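Local coordinates for protein putative pectin lyase (Geobacillus virus E2, PDB 7CHU) that forms the trimeric tailspike of a thermophilic deep-sea bacteriophage and probably recognises, and perhaps cleaves, polysaccharide on the surface of its host cell, at residues D334-N345 against M358-Y369. Residues are numbered along the deposited sequence; the frame is centred on the assembly and turned at random.
Sequences DRNKIIGCDFYN and MLNVIDGCSGQY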
loop_
_atom_site.group_PDB
_atom_site.type_symbol
_atom_site.label_atom_id
_atom_site.label_comp_id
_atom_site.label_asym_id
_atom_site.label_seq_id
_atom_site.Cartn_x
_atom_site.Cartn_y
_atom_site.Cartn_z
ATOM N N ASP A 334 12.664 -18.980 2.333
ATOM C CA ASP A 334 13.732 -18.030 2.604
ATOM C C ASP A 334 13.353 -16.628 2.169
ATOM O O ASP A 334 12.684 -16.445 1.150
ATOM C CB ASP A 334 15.023 -18.410 1.871
ATOM C CG ASP A 334 15.498 -19.812 2.212
ATOM O OD1 ASP A 334 15.200 -20.283 3.329
ATOM O OD2 ASP A 334 16.160 -20.439 1.358
ATOM N N ARG A 335 13.839 -15.643 2.937
ATOM C CA ARG A 335 13.775 -14.215 2.593
ATOM C C ARG A 335 12.336 -13.725 2.451
ATOM O O ARG A 335 12.053 -12.796 1.699
ATOM C CB ARG A 335 14.565 -13.905 1.314
ATOM C CG ARG A 335 16.011 -14.419 1.293
ATOM C CD ARG A 335 16.988 -13.374 0.734
ATOM N NE ARG A 335 16.623 -12.860 -0.596
ATOM C CZ ARG A 335 16.904 -13.491 -1.743
ATOM N NH1 ARG A 335 17.527 -14.661 -1.729
ATOM N NH2 ARG A 335 16.546 -12.972 -2.914
ATOM N N ASN A 336 11.406 -14.341 3.152
ATOM C CA ASN A 336 10.105 -13.724 3.204
ATOM C C ASN A 336 10.152 -12.536 4.153
ATOM O O ASN A 336 11.032 -12.437 5.029
ATOM C CB ASN A 336 9.059 -14.749 3.606
ATOM C CG ASN A 336 9.066 -15.956 2.678
ATOM O OD1 ASN A 336 8.656 -15.853 1.516
ATOM N ND2 ASN A 336 9.583 -17.085 3.162
ATOM N N LYS A 337 9.214 -11.614 3.954
ATOM C CA LYS A 337 9.181 -10.349 4.680
ATOM C C LYS A 337 7.806 -10.156 5.303
ATOM O O LYS A 337 6.794 -10.085 4.590
ATOM C CB LYS A 337 9.532 -9.193 3.744
ATOM C CG LYS A 337 10.973 -9.309 3.256
ATOM C CD LYS A 337 11.265 -8.412 2.082
ATOM C CE LYS A 337 12.720 -8.609 1.590
ATOM N NZ LYS A 337 13.025 -10.029 1.198
ATOM N N ILE A 338 7.781 -10.087 6.627
ATOM C CA ILE A 338 6.584 -9.887 7.434
ATOM C C ILE A 338 6.771 -8.519 8.083
ATOM O O ILE A 338 7.522 -8.370 9.056
ATOM C CB ILE A 338 6.393 -10.991 8.486
ATOM C CG1 ILE A 338 6.717 -12.405 7.932
ATOM C CG2 ILE A 338 4.989 -10.917 9.122
ATOM C CD1 ILE A 338 5.756 -12.866 6.913
ATOM N N ILE A 339 6.152 -7.492 7.511
ATOM C CA ILE A 339 6.465 -6.105 7.852
ATOM C C ILE A 339 5.178 -5.377 8.200
ATOM O O ILE A 339 4.258 -5.306 7.371
ATOM C CB ILE A 339 7.191 -5.392 6.696
ATOM C CG1 ILE A 339 8.607 -5.960 6.516
ATOM C CG2 ILE A 339 7.218 -3.873 6.927
ATOM C CD1 ILE A 339 9.374 -5.306 5.388
ATOM N N GLY A 340 5.131 -4.792 9.400
ATOM C CA GLY A 340 3.989 -3.999 9.804
ATOM C C GLY A 340 2.711 -4.781 10.001
ATOM O O GLY A 340 1.628 -4.206 9.902
ATOM N N CYS A 341 2.793 -6.082 10.269
ATOM C CA CYS A 341 1.570 -6.848 10.438
ATOM C C CYS A 341 1.146 -6.850 11.898
ATOM O O CYS A 341 1.956 -6.675 12.810
ATOM C CB CYS A 341 1.753 -8.294 9.940
ATOM S SG CYS A 341 2.247 -8.346 8.185
ATOM N N ASP A 342 -0.123 -7.141 12.120
ATOM C CA ASP A 342 -0.608 -7.311 13.475
ATOM C C ASP A 342 -1.303 -8.656 13.589
ATOM O O ASP A 342 -2.053 -9.055 12.692
ATOM C CB ASP A 342 -1.545 -6.191 13.883
ATOM C CG ASP A 342 -1.709 -6.108 15.394
ATOM O OD1 ASP A 342 -2.664 -6.761 15.876
ATOM O OD2 ASP A 342 -0.885 -5.418 16.076
ATOM N N PHE A 343 -1.070 -9.322 14.718
ATOM C CA PHE A 343 -1.510 -10.685 14.982
ATOM C C PHE A 343 -2.283 -10.708 16.289
ATOM O O PHE A 343 -1.784 -10.223 17.310
ATOM C CB PHE A 343 -0.312 -11.634 15.101
ATOM C CG PHE A 343 0.626 -11.597 13.935
ATOM C CD1 PHE A 343 0.424 -12.462 12.847
ATOM C CD2 PHE A 343 1.733 -10.753 13.939
ATOM C CE1 PHE A 343 1.306 -12.471 11.760
ATOM C CE2 PHE A 343 2.625 -10.728 12.865
ATOM C CZ PHE A 343 2.415 -11.595 11.758
ATOM N N TYR A 344 -3.485 -11.270 16.274
ATOM C CA TYR A 344 -4.289 -11.325 17.492
ATOM C C TYR A 344 -4.941 -12.697 17.638
ATOM O O TYR A 344 -5.905 -13.009 16.933
ATOM C CB TYR A 344 -5.345 -10.218 17.507
ATOM C CG TYR A 344 -5.999 -10.051 18.852
ATOM C CD1 TYR A 344 -5.405 -9.272 19.848
ATOM C CD2 TYR A 344 -7.205 -10.674 19.134
ATOM C CE1 TYR A 344 -6.013 -9.118 21.089
ATOM C CE2 TYR A 344 -7.815 -10.526 20.366
ATOM C CZ TYR A 344 -7.215 -9.743 21.336
ATOM O OH TYR A 344 -7.803 -9.606 22.571
ATOM N N ASN A 345 -4.425 -13.492 18.582
ATOM C CA ASN A 345 -5.055 -14.705 19.097
ATOM C C ASN A 345 -4.863 -15.911 18.189
ATOM O O ASN A 345 -5.700 -16.184 17.325
ATOM C CB ASN A 345 -6.547 -14.502 19.361
ATOM C CG ASN A 345 -7.046 -15.377 20.484
ATOM O OD1 ASN A 345 -6.287 -15.720 21.389
ATOM N ND2 ASN A 345 -8.312 -15.763 20.428
ATOM N N MET A 358 15.449 -19.472 6.158
ATOM C CA MET A 358 16.529 -18.573 6.525
ATOM C C MET A 358 16.341 -17.184 5.930
ATOM O O MET A 358 15.793 -17.019 4.837
ATOM C CB MET A 358 17.894 -19.144 6.109
ATOM C CG MET A 358 18.260 -18.977 4.625
ATOM S SD MET A 358 19.886 -19.696 4.264
ATOM C CE MET A 358 20.712 -19.524 5.851
ATOM N N LEU A 359 16.846 -16.186 6.660
ATOM C CA LEU A 359 16.855 -14.776 6.248
ATOM C C LEU A 359 15.447 -14.224 6.011
ATOM O O LEU A 359 15.259 -13.247 5.286
ATOM C CB LEU A 359 17.730 -14.555 5.014
ATOM C CG LEU A 359 19.223 -14.243 5.200
ATOM C CD1 LEU A 359 19.470 -13.132 6.190
ATOM C CD2 LEU A 359 20.019 -15.488 5.595
ATOM N N ASN A 360 14.449 -14.786 6.666
ATOM C CA ASN A 360 13.175 -14.103 6.777
ATOM C C ASN A 360 13.301 -12.931 7.755
ATOM O O ASN A 360 14.148 -12.938 8.654
ATOM C CB ASN A 360 12.113 -15.093 7.227
ATOM C CG ASN A 360 11.995 -16.254 6.278
ATOM O OD1 ASN A 360 11.342 -16.142 5.231
ATOM N ND2 ASN A 360 12.641 -17.380 6.621
ATOM N N VAL A 361 12.490 -11.901 7.546
ATOM C CA VAL A 361 12.492 -10.707 8.389
ATOM C C VAL A 361 11.103 -10.534 8.979
ATOM O O VAL A 361 10.100 -10.659 8.265
ATOM C CB VAL A 361 12.893 -9.442 7.605
ATOM C CG1 VAL A 361 13.025 -8.257 8.590
ATOM C CG2 VAL A 361 14.175 -9.657 6.846
ATOM N N ILE A 362 11.048 -10.240 10.270
ATOM C CA ILE A 362 9.828 -9.823 10.957
ATOM C C ILE A 362 10.114 -8.415 11.471
ATOM O O ILE A 362 10.887 -8.243 12.421
ATOM C CB ILE A 362 9.459 -10.760 12.115
ATOM C CG1 ILE A 362 9.178 -12.184 11.604
ATOM C CG2 ILE A 362 8.311 -10.161 12.910
ATOM C CD1 ILE A 362 9.231 -13.254 12.680
ATOM N N ASP A 363 9.488 -7.404 10.883
ATOM C CA ASP A 363 9.880 -6.026 11.134
ATOM C C ASP A 363 8.668 -5.115 11.334
ATOM O O ASP A 363 7.730 -5.130 10.529
ATOM C CB ASP A 363 10.745 -5.513 9.982
ATOM C CG ASP A 363 11.208 -4.089 10.201
ATOM O OD1 ASP A 363 10.945 -3.228 9.336
ATOM O OD2 ASP A 363 11.825 -3.819 11.261
ATOM N N GLY A 364 8.698 -4.307 12.399
ATOM C CA GLY A 364 7.605 -3.387 12.659
ATOM C C GLY A 364 6.277 -4.043 12.979
ATOM O O GLY A 364 5.226 -3.417 12.802
ATOM N N CYS A 365 6.284 -5.289 13.438
ATOM C CA CYS A 365 5.048 -6.009 13.716
ATOM C C CYS A 365 4.697 -5.895 15.187
ATOM O O CYS A 365 5.534 -5.542 16.019
ATOM C CB CYS A 365 5.164 -7.497 13.346
ATOM S SG CYS A 365 5.440 -7.822 11.586
ATOM N N SER A 366 3.450 -6.222 15.513
ATOM C CA SER A 366 3.065 -6.321 16.915
ATOM C C SER A 366 1.892 -7.288 16.999
ATOM O O SER A 366 1.506 -7.910 16.000
ATOM C CB SER A 366 2.749 -4.945 17.517
ATOM O OG SER A 366 2.848 -5.014 18.935
ATOM N N GLY A 367 1.358 -7.459 18.205
ATOM C CA GLY A 367 0.255 -8.374 18.385
ATOM C C GLY A 367 0.181 -8.904 19.798
ATOM O O GLY A 367 0.992 -8.571 20.649
ATOM N N GLN A 368 -0.814 -9.760 20.020
ATOM C CA GLN A 368 -1.064 -10.259 21.358
ATOM C C GLN A 368 -1.694 -11.638 21.275
ATOM O O GLN A 368 -2.452 -11.933 20.346
ATOM C CB GLN A 368 -1.973 -9.292 22.144
ATOM C CG GLN A 368 -1.920 -9.535 23.661
ATOM C CD GLN A 368 -2.796 -8.560 24.426
ATOM O OE1 GLN A 368 -3.516 -7.749 23.832
ATOM N NE2 GLN A 368 -2.752 -8.644 25.752
ATOM N N TYR A 369 -1.358 -12.483 22.256
ATOM C CA TYR A 369 -1.990 -13.780 22.497
ATOM C C TYR A 369 -1.545 -14.827 21.482
ATOM O O TYR A 369 -2.363 -15.396 20.751
ATOM C CB TYR A 369 -3.522 -13.673 22.512
ATOM C CG TYR A 369 -4.045 -12.842 23.661
ATOM C CD1 TYR A 369 -3.587 -13.058 24.979
ATOM C CD2 TYR A 369 -4.974 -11.829 23.443
ATOM C CE1 TYR A 369 -4.047 -12.276 26.046
ATOM C CE2 TYR A 369 -5.444 -11.062 24.499
ATOM C CZ TYR A 369 -4.979 -11.290 25.791
ATOM O OH TYR A 369 -5.451 -10.505 26.817
HETATM O O HOH W 1 13.746 -11.191 4.020
#
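Asn-336 and Asn-360 lie side by side on successive coils of a right-handed parallel beta-helix, their amide planes only 11° apart and both side chains pointing the same way. Such an asparagine ladder suits the turn because each amide can both give and take: Asn-360 OD1 is gripped twice, by Asn-336 N at 2.8 Å and by Asn-336 ND2 at 2.9 Å. Asn-384 OD1 prolongs the ladder by accepting from Asn-360 ND2, while Asn-336 ties to the preceding coil's backbone, ND2 giving to Gly-311 O and OD1 accepting from Thr-314 N. Parallel pairing then runs through 337-339 with 361-363, bends at Gly-340 and Gly-364, whose positive phi angles suit residues without side chains, and resumes at 342-345 with 366-368. Inside the coil, Ile-338 CG2 packs 4.0 Å from Cys-365 SG and meets the edge of Phe-343, whose ring also meets those of Phe-321 and Phe-350. With its sulfur beside its own backbone N (chi1 -63°), Cys-365 accepts a hydrogen bond from Cys-341 N at 3.4 Å. On the opposite face, Lys-337 NZ forms a salt bridge with Asp-342 of a second subunit, while Asp-342 receives Arg-335 and Lys-337 of the third. Gly-367, with no CB, lets its CA lie 3.0 Å from Phe-343 O. At the far end Tyr-369 turns its edge to the face of Tyr-344 in an offset edge-to-face pair, planes at 78°, bringing Tyr-369 CE2 within 3.4 Å of Tyr-344 OH.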